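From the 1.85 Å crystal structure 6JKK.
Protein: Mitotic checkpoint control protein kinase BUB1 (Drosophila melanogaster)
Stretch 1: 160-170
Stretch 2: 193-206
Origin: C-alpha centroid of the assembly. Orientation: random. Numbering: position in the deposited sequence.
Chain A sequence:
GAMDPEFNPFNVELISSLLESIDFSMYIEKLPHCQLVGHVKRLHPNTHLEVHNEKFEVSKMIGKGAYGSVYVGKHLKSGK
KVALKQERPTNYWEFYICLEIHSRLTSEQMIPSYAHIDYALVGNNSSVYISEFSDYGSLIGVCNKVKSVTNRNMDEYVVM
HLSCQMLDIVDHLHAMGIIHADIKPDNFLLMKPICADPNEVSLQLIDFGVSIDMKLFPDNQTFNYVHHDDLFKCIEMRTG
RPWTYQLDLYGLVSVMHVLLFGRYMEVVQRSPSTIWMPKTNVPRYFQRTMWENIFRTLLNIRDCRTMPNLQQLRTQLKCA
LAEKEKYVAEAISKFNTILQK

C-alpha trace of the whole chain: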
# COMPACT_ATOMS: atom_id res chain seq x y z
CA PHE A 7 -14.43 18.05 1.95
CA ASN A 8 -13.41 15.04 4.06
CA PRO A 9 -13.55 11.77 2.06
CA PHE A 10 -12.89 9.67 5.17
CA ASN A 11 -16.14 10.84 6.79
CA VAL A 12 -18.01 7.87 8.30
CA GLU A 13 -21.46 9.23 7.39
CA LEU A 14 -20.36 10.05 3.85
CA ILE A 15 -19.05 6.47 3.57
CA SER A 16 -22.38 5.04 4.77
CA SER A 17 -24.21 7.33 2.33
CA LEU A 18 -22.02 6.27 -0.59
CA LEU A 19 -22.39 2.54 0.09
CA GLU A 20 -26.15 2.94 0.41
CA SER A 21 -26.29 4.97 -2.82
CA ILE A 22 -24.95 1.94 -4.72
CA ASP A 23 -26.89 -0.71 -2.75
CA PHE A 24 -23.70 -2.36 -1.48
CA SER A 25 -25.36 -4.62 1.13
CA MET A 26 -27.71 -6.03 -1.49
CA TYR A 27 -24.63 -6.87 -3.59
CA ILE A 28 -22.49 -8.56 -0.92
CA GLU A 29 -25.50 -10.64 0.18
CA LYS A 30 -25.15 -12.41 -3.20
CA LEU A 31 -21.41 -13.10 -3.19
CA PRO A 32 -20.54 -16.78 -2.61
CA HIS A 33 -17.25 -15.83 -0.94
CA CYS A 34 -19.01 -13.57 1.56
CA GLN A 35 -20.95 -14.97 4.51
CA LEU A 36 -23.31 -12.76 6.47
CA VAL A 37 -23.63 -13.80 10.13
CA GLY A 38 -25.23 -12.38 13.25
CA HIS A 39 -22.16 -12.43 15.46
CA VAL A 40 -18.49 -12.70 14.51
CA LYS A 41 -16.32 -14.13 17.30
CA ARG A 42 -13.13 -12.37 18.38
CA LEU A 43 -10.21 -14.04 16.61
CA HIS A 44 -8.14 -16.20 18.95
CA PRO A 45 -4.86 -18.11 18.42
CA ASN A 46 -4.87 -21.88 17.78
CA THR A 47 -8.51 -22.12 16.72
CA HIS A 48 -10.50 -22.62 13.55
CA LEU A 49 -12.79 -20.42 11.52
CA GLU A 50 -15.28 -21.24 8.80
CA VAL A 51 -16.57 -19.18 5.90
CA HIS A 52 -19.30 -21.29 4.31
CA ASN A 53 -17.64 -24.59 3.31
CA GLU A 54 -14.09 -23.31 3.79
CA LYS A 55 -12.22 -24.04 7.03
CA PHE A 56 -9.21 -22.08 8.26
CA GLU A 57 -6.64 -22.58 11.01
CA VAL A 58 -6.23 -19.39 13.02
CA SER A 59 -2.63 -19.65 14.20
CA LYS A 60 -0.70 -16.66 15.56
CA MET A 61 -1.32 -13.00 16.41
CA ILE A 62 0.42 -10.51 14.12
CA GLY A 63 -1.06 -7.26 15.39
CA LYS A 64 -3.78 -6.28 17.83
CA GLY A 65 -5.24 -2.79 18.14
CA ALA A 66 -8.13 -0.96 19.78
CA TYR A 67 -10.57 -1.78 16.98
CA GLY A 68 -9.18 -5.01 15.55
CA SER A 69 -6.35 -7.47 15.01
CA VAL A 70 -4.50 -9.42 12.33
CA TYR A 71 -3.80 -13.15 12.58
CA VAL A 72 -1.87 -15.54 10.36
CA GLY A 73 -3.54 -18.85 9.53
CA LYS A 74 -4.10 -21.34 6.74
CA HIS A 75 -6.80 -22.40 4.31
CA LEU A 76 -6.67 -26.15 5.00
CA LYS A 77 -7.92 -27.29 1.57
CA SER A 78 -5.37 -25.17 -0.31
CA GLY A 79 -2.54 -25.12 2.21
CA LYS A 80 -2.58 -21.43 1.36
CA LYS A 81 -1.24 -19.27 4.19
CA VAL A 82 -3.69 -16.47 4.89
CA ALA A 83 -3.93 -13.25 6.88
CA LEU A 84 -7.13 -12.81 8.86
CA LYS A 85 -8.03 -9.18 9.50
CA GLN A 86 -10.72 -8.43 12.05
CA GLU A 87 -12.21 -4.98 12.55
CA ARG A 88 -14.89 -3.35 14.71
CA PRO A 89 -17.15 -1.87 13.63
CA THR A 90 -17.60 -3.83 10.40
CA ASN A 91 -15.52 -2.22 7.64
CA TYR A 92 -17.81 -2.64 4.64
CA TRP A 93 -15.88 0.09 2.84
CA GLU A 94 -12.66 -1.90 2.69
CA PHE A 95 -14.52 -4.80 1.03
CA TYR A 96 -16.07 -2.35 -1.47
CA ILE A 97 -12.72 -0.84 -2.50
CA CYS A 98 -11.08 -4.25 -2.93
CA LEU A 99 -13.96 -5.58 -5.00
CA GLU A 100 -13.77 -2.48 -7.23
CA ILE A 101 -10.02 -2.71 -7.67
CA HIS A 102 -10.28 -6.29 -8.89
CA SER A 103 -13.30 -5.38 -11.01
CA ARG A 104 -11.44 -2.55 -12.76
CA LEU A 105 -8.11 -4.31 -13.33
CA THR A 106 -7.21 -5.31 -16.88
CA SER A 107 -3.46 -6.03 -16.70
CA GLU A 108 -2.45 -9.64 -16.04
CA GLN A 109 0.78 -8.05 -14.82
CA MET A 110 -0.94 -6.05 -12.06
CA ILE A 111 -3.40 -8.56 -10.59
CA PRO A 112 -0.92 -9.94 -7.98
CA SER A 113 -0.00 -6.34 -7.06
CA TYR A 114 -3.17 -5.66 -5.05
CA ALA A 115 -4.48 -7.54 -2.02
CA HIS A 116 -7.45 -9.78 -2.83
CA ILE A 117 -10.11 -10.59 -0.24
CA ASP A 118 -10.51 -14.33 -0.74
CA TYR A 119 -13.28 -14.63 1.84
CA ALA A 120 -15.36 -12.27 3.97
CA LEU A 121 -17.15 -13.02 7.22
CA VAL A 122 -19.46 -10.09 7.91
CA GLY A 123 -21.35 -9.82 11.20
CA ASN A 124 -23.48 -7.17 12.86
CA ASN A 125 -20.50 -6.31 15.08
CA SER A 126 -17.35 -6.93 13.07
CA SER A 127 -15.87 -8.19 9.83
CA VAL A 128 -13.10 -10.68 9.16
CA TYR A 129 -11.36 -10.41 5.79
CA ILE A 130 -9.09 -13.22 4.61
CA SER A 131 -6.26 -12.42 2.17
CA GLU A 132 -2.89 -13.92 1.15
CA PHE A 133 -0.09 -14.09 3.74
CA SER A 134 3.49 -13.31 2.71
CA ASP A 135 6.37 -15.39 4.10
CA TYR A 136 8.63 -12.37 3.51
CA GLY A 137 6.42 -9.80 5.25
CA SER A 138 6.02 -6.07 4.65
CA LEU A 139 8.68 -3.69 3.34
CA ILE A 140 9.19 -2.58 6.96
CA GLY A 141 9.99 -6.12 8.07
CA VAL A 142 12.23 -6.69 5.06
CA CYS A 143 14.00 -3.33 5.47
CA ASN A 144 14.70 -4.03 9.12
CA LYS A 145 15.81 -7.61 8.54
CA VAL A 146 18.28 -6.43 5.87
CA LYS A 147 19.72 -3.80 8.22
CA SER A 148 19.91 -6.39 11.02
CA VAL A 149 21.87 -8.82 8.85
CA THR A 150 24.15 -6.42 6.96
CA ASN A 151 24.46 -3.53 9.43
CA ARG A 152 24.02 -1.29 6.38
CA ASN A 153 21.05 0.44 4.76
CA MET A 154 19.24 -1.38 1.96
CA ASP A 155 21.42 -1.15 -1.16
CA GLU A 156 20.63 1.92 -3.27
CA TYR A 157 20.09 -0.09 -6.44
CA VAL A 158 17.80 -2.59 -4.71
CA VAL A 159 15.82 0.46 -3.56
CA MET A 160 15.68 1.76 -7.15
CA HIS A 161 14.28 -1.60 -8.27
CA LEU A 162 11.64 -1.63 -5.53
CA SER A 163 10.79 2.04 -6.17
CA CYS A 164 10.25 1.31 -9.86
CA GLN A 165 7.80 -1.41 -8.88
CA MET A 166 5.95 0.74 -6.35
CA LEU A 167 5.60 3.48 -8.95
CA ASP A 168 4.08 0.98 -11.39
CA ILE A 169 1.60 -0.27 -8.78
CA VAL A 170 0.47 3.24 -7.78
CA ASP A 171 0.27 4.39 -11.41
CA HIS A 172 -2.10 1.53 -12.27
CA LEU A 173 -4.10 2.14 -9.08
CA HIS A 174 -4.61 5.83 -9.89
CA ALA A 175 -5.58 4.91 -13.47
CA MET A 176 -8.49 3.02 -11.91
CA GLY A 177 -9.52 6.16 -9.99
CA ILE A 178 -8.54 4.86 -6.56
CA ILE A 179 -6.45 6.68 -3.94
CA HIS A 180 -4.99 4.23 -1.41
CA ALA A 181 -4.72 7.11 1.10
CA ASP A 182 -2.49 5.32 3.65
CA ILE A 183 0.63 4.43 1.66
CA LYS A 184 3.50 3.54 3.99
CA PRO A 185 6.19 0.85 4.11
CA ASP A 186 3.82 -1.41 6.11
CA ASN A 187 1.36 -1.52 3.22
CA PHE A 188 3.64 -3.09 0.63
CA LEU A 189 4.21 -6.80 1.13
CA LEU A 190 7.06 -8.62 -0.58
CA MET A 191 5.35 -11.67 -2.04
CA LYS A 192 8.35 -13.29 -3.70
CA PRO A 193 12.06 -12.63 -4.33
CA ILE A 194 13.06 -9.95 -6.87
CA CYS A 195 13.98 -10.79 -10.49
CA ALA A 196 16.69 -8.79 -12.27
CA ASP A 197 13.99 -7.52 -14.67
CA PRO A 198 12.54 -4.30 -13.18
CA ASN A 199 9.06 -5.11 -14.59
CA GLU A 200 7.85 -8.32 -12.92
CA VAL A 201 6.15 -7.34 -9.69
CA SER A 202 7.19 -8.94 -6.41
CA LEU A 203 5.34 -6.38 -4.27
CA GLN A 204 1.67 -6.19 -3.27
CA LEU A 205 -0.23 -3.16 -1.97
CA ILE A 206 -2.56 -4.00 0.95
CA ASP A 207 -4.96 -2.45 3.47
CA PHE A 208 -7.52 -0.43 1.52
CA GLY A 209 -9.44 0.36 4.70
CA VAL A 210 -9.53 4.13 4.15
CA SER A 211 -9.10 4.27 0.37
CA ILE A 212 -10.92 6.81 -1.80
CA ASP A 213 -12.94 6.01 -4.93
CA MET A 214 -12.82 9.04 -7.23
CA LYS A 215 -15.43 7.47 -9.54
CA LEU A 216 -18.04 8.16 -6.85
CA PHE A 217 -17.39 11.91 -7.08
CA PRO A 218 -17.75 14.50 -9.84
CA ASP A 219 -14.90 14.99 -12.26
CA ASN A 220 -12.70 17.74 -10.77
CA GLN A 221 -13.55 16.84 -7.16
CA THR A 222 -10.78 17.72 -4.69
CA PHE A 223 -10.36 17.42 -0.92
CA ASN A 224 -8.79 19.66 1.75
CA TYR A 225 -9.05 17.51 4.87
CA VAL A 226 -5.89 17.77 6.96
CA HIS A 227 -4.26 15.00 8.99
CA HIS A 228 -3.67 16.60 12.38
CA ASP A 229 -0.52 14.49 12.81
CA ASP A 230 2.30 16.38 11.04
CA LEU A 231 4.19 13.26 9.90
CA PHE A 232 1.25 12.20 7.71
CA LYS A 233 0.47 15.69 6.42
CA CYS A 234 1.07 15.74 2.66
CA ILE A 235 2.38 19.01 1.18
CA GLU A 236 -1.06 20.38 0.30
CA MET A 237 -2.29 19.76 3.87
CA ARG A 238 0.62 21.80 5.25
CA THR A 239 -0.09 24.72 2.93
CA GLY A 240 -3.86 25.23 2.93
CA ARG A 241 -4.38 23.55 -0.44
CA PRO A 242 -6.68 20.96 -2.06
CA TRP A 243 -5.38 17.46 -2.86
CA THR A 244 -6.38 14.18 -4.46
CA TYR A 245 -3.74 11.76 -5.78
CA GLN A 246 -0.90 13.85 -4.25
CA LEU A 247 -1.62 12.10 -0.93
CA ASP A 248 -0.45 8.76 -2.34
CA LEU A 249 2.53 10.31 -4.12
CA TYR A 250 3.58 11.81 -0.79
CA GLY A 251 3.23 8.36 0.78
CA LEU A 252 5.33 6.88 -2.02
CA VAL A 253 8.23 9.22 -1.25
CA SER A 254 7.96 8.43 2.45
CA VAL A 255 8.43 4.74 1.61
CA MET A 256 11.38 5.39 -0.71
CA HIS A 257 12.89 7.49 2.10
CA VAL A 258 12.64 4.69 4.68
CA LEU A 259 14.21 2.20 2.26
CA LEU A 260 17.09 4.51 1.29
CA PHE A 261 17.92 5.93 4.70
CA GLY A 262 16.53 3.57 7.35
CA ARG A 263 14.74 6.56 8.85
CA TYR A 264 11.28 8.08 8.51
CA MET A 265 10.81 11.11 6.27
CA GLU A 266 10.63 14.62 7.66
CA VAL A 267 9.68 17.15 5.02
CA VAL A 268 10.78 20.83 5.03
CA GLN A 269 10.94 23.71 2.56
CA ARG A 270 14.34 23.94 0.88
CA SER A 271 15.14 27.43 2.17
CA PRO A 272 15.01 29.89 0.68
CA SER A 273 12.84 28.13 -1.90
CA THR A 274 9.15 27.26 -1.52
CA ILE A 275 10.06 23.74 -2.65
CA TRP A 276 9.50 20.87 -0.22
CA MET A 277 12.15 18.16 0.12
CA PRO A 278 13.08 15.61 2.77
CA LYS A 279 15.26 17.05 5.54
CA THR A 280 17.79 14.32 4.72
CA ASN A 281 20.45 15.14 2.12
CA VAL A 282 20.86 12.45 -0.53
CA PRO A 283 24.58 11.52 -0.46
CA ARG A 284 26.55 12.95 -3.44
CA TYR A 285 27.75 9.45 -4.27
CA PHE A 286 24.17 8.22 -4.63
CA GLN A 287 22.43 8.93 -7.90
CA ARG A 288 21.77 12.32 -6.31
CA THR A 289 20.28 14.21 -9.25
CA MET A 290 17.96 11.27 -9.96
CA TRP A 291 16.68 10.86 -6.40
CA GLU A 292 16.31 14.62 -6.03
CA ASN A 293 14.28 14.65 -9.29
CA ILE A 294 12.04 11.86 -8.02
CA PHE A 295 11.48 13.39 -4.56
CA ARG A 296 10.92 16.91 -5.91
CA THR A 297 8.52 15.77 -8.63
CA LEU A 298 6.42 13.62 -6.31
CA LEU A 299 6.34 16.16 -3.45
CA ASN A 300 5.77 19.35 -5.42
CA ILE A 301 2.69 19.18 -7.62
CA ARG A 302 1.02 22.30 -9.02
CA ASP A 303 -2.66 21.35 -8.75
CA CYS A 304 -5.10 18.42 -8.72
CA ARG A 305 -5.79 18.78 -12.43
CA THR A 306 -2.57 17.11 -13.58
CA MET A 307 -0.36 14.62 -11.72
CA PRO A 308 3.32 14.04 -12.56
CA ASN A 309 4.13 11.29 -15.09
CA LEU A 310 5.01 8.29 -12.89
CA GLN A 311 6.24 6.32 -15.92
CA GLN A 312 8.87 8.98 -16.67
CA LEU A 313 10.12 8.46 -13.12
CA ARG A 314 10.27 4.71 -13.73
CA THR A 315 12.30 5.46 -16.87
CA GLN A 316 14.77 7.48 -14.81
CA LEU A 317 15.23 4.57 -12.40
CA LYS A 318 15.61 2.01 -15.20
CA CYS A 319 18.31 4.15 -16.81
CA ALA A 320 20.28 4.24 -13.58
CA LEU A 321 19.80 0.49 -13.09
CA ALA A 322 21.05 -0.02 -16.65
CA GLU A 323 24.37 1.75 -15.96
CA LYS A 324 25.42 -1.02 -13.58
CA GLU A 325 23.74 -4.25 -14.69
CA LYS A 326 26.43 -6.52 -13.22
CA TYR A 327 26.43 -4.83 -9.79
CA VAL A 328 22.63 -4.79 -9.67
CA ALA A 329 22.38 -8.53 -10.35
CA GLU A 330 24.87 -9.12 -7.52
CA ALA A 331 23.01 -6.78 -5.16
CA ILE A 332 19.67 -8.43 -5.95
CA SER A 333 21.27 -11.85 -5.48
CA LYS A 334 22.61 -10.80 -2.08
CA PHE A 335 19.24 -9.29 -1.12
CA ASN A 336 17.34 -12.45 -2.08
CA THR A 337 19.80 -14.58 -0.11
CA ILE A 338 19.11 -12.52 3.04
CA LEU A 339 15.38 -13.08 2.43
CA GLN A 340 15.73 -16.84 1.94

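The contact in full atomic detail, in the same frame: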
# COMPACT_ATOMS: atom_id res chain seq x y z
N MET A 160 16.15 1.29 -5.84
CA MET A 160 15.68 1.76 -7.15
C MET A 160 14.74 0.75 -7.79
O MET A 160 13.72 1.13 -8.38
CB MET A 160 16.85 1.99 -8.10
CG MET A 160 17.83 3.03 -7.66
SD MET A 160 19.01 3.24 -8.99
CE MET A 160 20.34 4.01 -8.06
N HIS A 161 15.09 -0.53 -7.67
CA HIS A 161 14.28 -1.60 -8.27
C HIS A 161 12.90 -1.66 -7.62
O HIS A 161 11.87 -1.76 -8.31
CB HIS A 161 15.00 -2.94 -8.12
CG HIS A 161 14.50 -4.01 -9.05
ND1 HIS A 161 13.26 -4.59 -8.92
CD2 HIS A 161 15.09 -4.62 -10.11
CE1 HIS A 161 13.10 -5.50 -9.86
NE2 HIS A 161 14.20 -5.54 -10.59
N LEU A 162 12.88 -1.62 -6.28
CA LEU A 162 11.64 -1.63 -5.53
C LEU A 162 10.81 -0.36 -5.76
O LEU A 162 9.59 -0.42 -5.82
CB LEU A 162 11.92 -1.80 -4.03
CG LEU A 162 12.50 -3.14 -3.57
CD1 LEU A 162 12.78 -3.13 -2.07
CD2 LEU A 162 11.55 -4.28 -3.93
N SER A 163 11.48 0.78 -5.90
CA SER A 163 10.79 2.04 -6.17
C SER A 163 10.11 2.03 -7.54
O SER A 163 9.01 2.57 -7.72
CB SER A 163 11.78 3.20 -6.09
OG SER A 163 12.29 3.33 -4.79
N CYS A 164 10.78 1.43 -8.51
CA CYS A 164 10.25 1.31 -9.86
C CYS A 164 8.96 0.49 -9.82
O CYS A 164 7.98 0.81 -10.50
CB CYS A 164 11.27 0.64 -10.77
SG CYS A 164 10.89 0.73 -12.53
N GLN A 165 8.98 -0.57 -9.03
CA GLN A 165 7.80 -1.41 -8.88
C GLN A 165 6.66 -0.67 -8.19
O GLN A 165 5.51 -0.75 -8.63
CB GLN A 165 8.13 -2.67 -8.08
CG GLN A 165 9.07 -3.63 -8.77
CD GLN A 165 9.36 -4.84 -7.91
OE1 GLN A 165 8.44 -5.49 -7.41
NE2 GLN A 165 10.64 -5.15 -7.70
N MET A 166 6.98 0.03 -7.10
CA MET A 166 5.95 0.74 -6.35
C MET A 166 5.31 1.82 -7.20
O MET A 166 4.11 2.07 -7.10
CB MET A 166 6.53 1.37 -5.07
CG MET A 166 6.81 0.37 -3.96
SD MET A 166 7.35 1.18 -2.45
CE MET A 166 8.93 1.85 -3.00
N LEU A 167 6.12 2.48 -8.03
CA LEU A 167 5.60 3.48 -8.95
C LEU A 167 4.62 2.85 -9.93
O LEU A 167 3.59 3.45 -10.26
CB LEU A 167 6.75 4.15 -9.71
CG LEU A 167 7.45 5.29 -8.98
CD1 LEU A 167 8.84 5.50 -9.55
CD2 LEU A 167 6.61 6.55 -9.06
N ASP A 168 4.94 1.65 -10.41
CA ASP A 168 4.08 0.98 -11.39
C ASP A 168 2.75 0.62 -10.73
O ASP A 168 1.68 0.78 -11.33
CB ASP A 168 4.76 -0.28 -11.92
CG ASP A 168 4.57 -0.47 -13.42
OD1 ASP A 168 4.15 0.49 -14.12
OD2 ASP A 168 4.88 -1.58 -13.91
N ILE A 169 2.81 0.14 -9.49
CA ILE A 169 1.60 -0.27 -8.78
C ILE A 169 0.67 0.92 -8.50
O ILE A 169 -0.54 0.82 -8.70
CB ILE A 169 1.97 -1.00 -7.46
CG1 ILE A 169 2.64 -2.34 -7.77
CG2 ILE A 169 0.73 -1.22 -6.60
CD1 ILE A 169 3.32 -2.99 -6.56
N VAL A 170 1.25 2.03 -8.07
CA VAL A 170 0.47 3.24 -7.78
C VAL A 170 -0.09 3.85 -9.06
O VAL A 170 -1.25 4.29 -9.10
CB VAL A 170 1.34 4.26 -7.01
CG1 VAL A 170 0.61 5.59 -6.84
CG2 VAL A 170 1.71 3.69 -5.66
N PRO A 193 10.78 -13.31 -4.12
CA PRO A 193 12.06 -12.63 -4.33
C PRO A 193 12.03 -11.75 -5.58
O PRO A 193 11.13 -11.89 -6.40
CB PRO A 193 13.04 -13.80 -4.52
CG PRO A 193 12.40 -14.96 -3.80
CD PRO A 193 10.93 -14.78 -4.03
N ILE A 194 12.98 -10.83 -5.70
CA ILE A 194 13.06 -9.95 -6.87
C ILE A 194 13.71 -10.68 -8.06
O ILE A 194 14.60 -11.49 -7.85
CB ILE A 194 13.89 -8.67 -6.54
CG1 ILE A 194 13.11 -7.76 -5.61
CG2 ILE A 194 14.20 -7.88 -7.78
CD1 ILE A 194 13.26 -8.11 -4.19
N CYS A 195 13.24 -10.40 -9.28
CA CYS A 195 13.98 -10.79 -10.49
C CYS A 195 14.76 -9.59 -11.01
O CYS A 195 14.36 -8.44 -10.81
CB CYS A 195 13.05 -11.28 -11.60
SG CYS A 195 11.37 -11.64 -11.10
N ALA A 196 15.86 -9.85 -11.70
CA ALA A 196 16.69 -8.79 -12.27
C ALA A 196 15.94 -7.85 -13.23
O ALA A 196 16.38 -6.73 -13.47
CB ALA A 196 17.90 -9.38 -12.95
N ASP A 197 14.82 -8.32 -13.78
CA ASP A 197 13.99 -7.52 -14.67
C ASP A 197 13.11 -6.58 -13.85
O ASP A 197 12.30 -7.03 -13.05
CB ASP A 197 13.13 -8.44 -15.54
CG ASP A 197 12.06 -7.69 -16.31
OD1 ASP A 197 10.96 -8.26 -16.52
OD2 ASP A 197 12.32 -6.54 -16.72
N PRO A 198 13.28 -5.26 -14.03
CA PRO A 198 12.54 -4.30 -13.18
C PRO A 198 11.01 -4.40 -13.29
O PRO A 198 10.33 -3.79 -12.46
CB PRO A 198 13.02 -2.94 -13.70
CG PRO A 198 14.38 -3.21 -14.27
CD PRO A 198 14.30 -4.59 -14.86
N ASN A 199 10.49 -5.15 -14.26
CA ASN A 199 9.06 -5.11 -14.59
C ASN A 199 8.14 -6.17 -13.97
O ASN A 199 6.94 -5.92 -13.81
CB ASN A 199 8.86 -5.09 -16.12
CG ASN A 199 9.46 -3.87 -16.77
OD1 ASN A 199 9.59 -2.82 -16.14
ND2 ASN A 199 9.84 -3.99 -18.04
N GLU A 200 8.67 -7.34 -13.63
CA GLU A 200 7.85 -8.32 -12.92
C GLU A 200 7.69 -7.84 -11.49
O GLU A 200 8.65 -7.43 -10.83
CB GLU A 200 8.44 -9.74 -12.98
CG GLU A 200 7.85 -10.74 -11.98
CD GLU A 200 6.42 -11.12 -12.29
OE1 GLU A 200 6.20 -11.99 -13.16
OE2 GLU A 200 5.50 -10.55 -11.65
N VAL A 201 6.45 -7.87 -11.01
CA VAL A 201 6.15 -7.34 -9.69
C VAL A 201 6.33 -8.42 -8.62
O VAL A 201 5.87 -9.55 -8.77
CB VAL A 201 4.74 -6.70 -9.66
CG1 VAL A 201 4.05 -6.86 -11.01
CG2 VAL A 201 3.89 -7.26 -8.54
N SER A 202 7.05 -8.06 -7.56
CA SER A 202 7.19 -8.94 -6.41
C SER A 202 6.52 -8.33 -5.19
O SER A 202 6.44 -8.97 -4.13
CB SER A 202 8.67 -9.21 -6.12
OG SER A 202 9.29 -9.85 -7.22
N LEU A 203 6.04 -7.10 -5.34
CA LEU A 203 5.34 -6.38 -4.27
C LEU A 203 3.82 -6.44 -4.40
O LEU A 203 3.28 -6.60 -5.49
CB LEU A 203 5.77 -4.92 -4.28
CG LEU A 203 6.81 -4.37 -3.30
CD1 LEU A 203 7.72 -5.44 -2.72
CD2 LEU A 203 7.61 -3.28 -3.99
N GLN A 204 3.14 -6.27 -3.27
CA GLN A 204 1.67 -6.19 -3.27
C GLN A 204 1.22 -5.10 -2.31
O GLN A 204 1.66 -5.05 -1.16
CB GLN A 204 1.07 -7.54 -2.85
CG GLN A 204 -0.47 -7.58 -2.88
CD GLN A 204 -1.01 -8.94 -2.48
OE1 GLN A 204 -1.34 -9.18 -1.32
NE2 GLN A 204 -1.11 -9.84 -3.45
N LEU A 205 0.35 -4.22 -2.79
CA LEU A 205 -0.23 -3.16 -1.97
C LEU A 205 -1.44 -3.71 -1.21
O LEU A 205 -2.30 -4.37 -1.81
CB LEU A 205 -0.67 -2.00 -2.86
CG LEU A 205 -1.25 -0.76 -2.18
CD1 LEU A 205 -0.21 -0.11 -1.30
CD2 LEU A 205 -1.78 0.23 -3.22
N ILE A 206 -1.50 -3.46 0.09
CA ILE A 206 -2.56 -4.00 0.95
C ILE A 206 -3.22 -2.92 1.80
O ILE A 206 -2.74 -1.78 1.85
CB ILE A 206 -1.98 -5.07 1.91
CG1 ILE A 206 -1.05 -4.40 2.93
CG2 ILE A 206 -1.23 -6.16 1.13
CD1 ILE A 206 -0.57 -5.32 4.08
O HOH W 1 6.62 -3.14 -12.27

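The rule that organises this contact is helical periodicity. His 161, Gln 165 and Ile 169 recur every fourth residue along the helix, all point their CA-to-CB bonds toward the second stretch, and each meets a different part of it: His 161 lies near the loop around Pro 198, Gln 165 near Val 201, and Ile 169 near Leu 205. The strand 203-205 runs at 38° to the helix in the same general direction, so the chain stays within reach as the helix advances, and 688 Å² is buried in all.

The polar part is compact and centred on Gln 165. Gln 165 OE1 accepts a hydrogen bond from Ser 202 N at 2.9 Å, with an almost straight N-H...O angle of 175°. A side-chain amide thus supplies the acceptor for a loop backbone NH just before the strand begins. The other end of the same amide is used one turn back, where Gln 165 NE2 donates to His 161 ND1 at 2.9 Å. With the NH2 group giving a proton to the imidazole and the carbonyl taking one from the loop, both ends of the Gln 165 amide have partners, and the bond ties the two helix side chains together.

That bond makes ND1 an acceptor, and the far nitrogen of His 161 faces a cluster of loop carbonyls. His 161 NE2 lies 2.9 Å from Cys 195 O and 3.4 Å from Asp 197 O; the geometry does not decide how a proton there would be shared. The Asp 197 oxygen sits at the ring edge, near its plane, whereas that of Cys 195 is oblique to it.

The faces of the imidazole are used as well. Ile 194 CG2 rests 3.6 Å from the centroid of the His 161 ring and 22° off its normal, a CH-pi contact. Over the opposite face lies Pro 198, whose CB is 4.2 Å from His 161 NE2. The loop therefore wraps the ring, with aliphatic groups above and below.

Around this polar centre, the packing is apolar. Leu 203, which opens the strand, carries much of it: its CD2 lies 3.7 Å from Met 166 CG and 4.1 Å from Leu 162 CD2, while its CB is 3.9 Å from Ile 169 CD1. One leucine thus packs against the side chains of Leu 162, Met 166 and Ile 169, and lies close to Gln 165 as well. The alternation of the strand shows plainly, for Leu 203 and Leu 205 point toward the helix and Gln 204 between them points away. Leu 205 extends the packing, its CB 4.1 Å from Ile 169 CG2. At the loop end, Leu 162 CD2 meets Ile 194 CG1 at 4.2 Å.

Finally, a water spans a gap that no direct contact closes. It donates to Asp 168 OD2 at 2.9 Å and to Asn 199 O at 3.2 Å, linking the helix to the beta turn from Asp 197 to Glu 200.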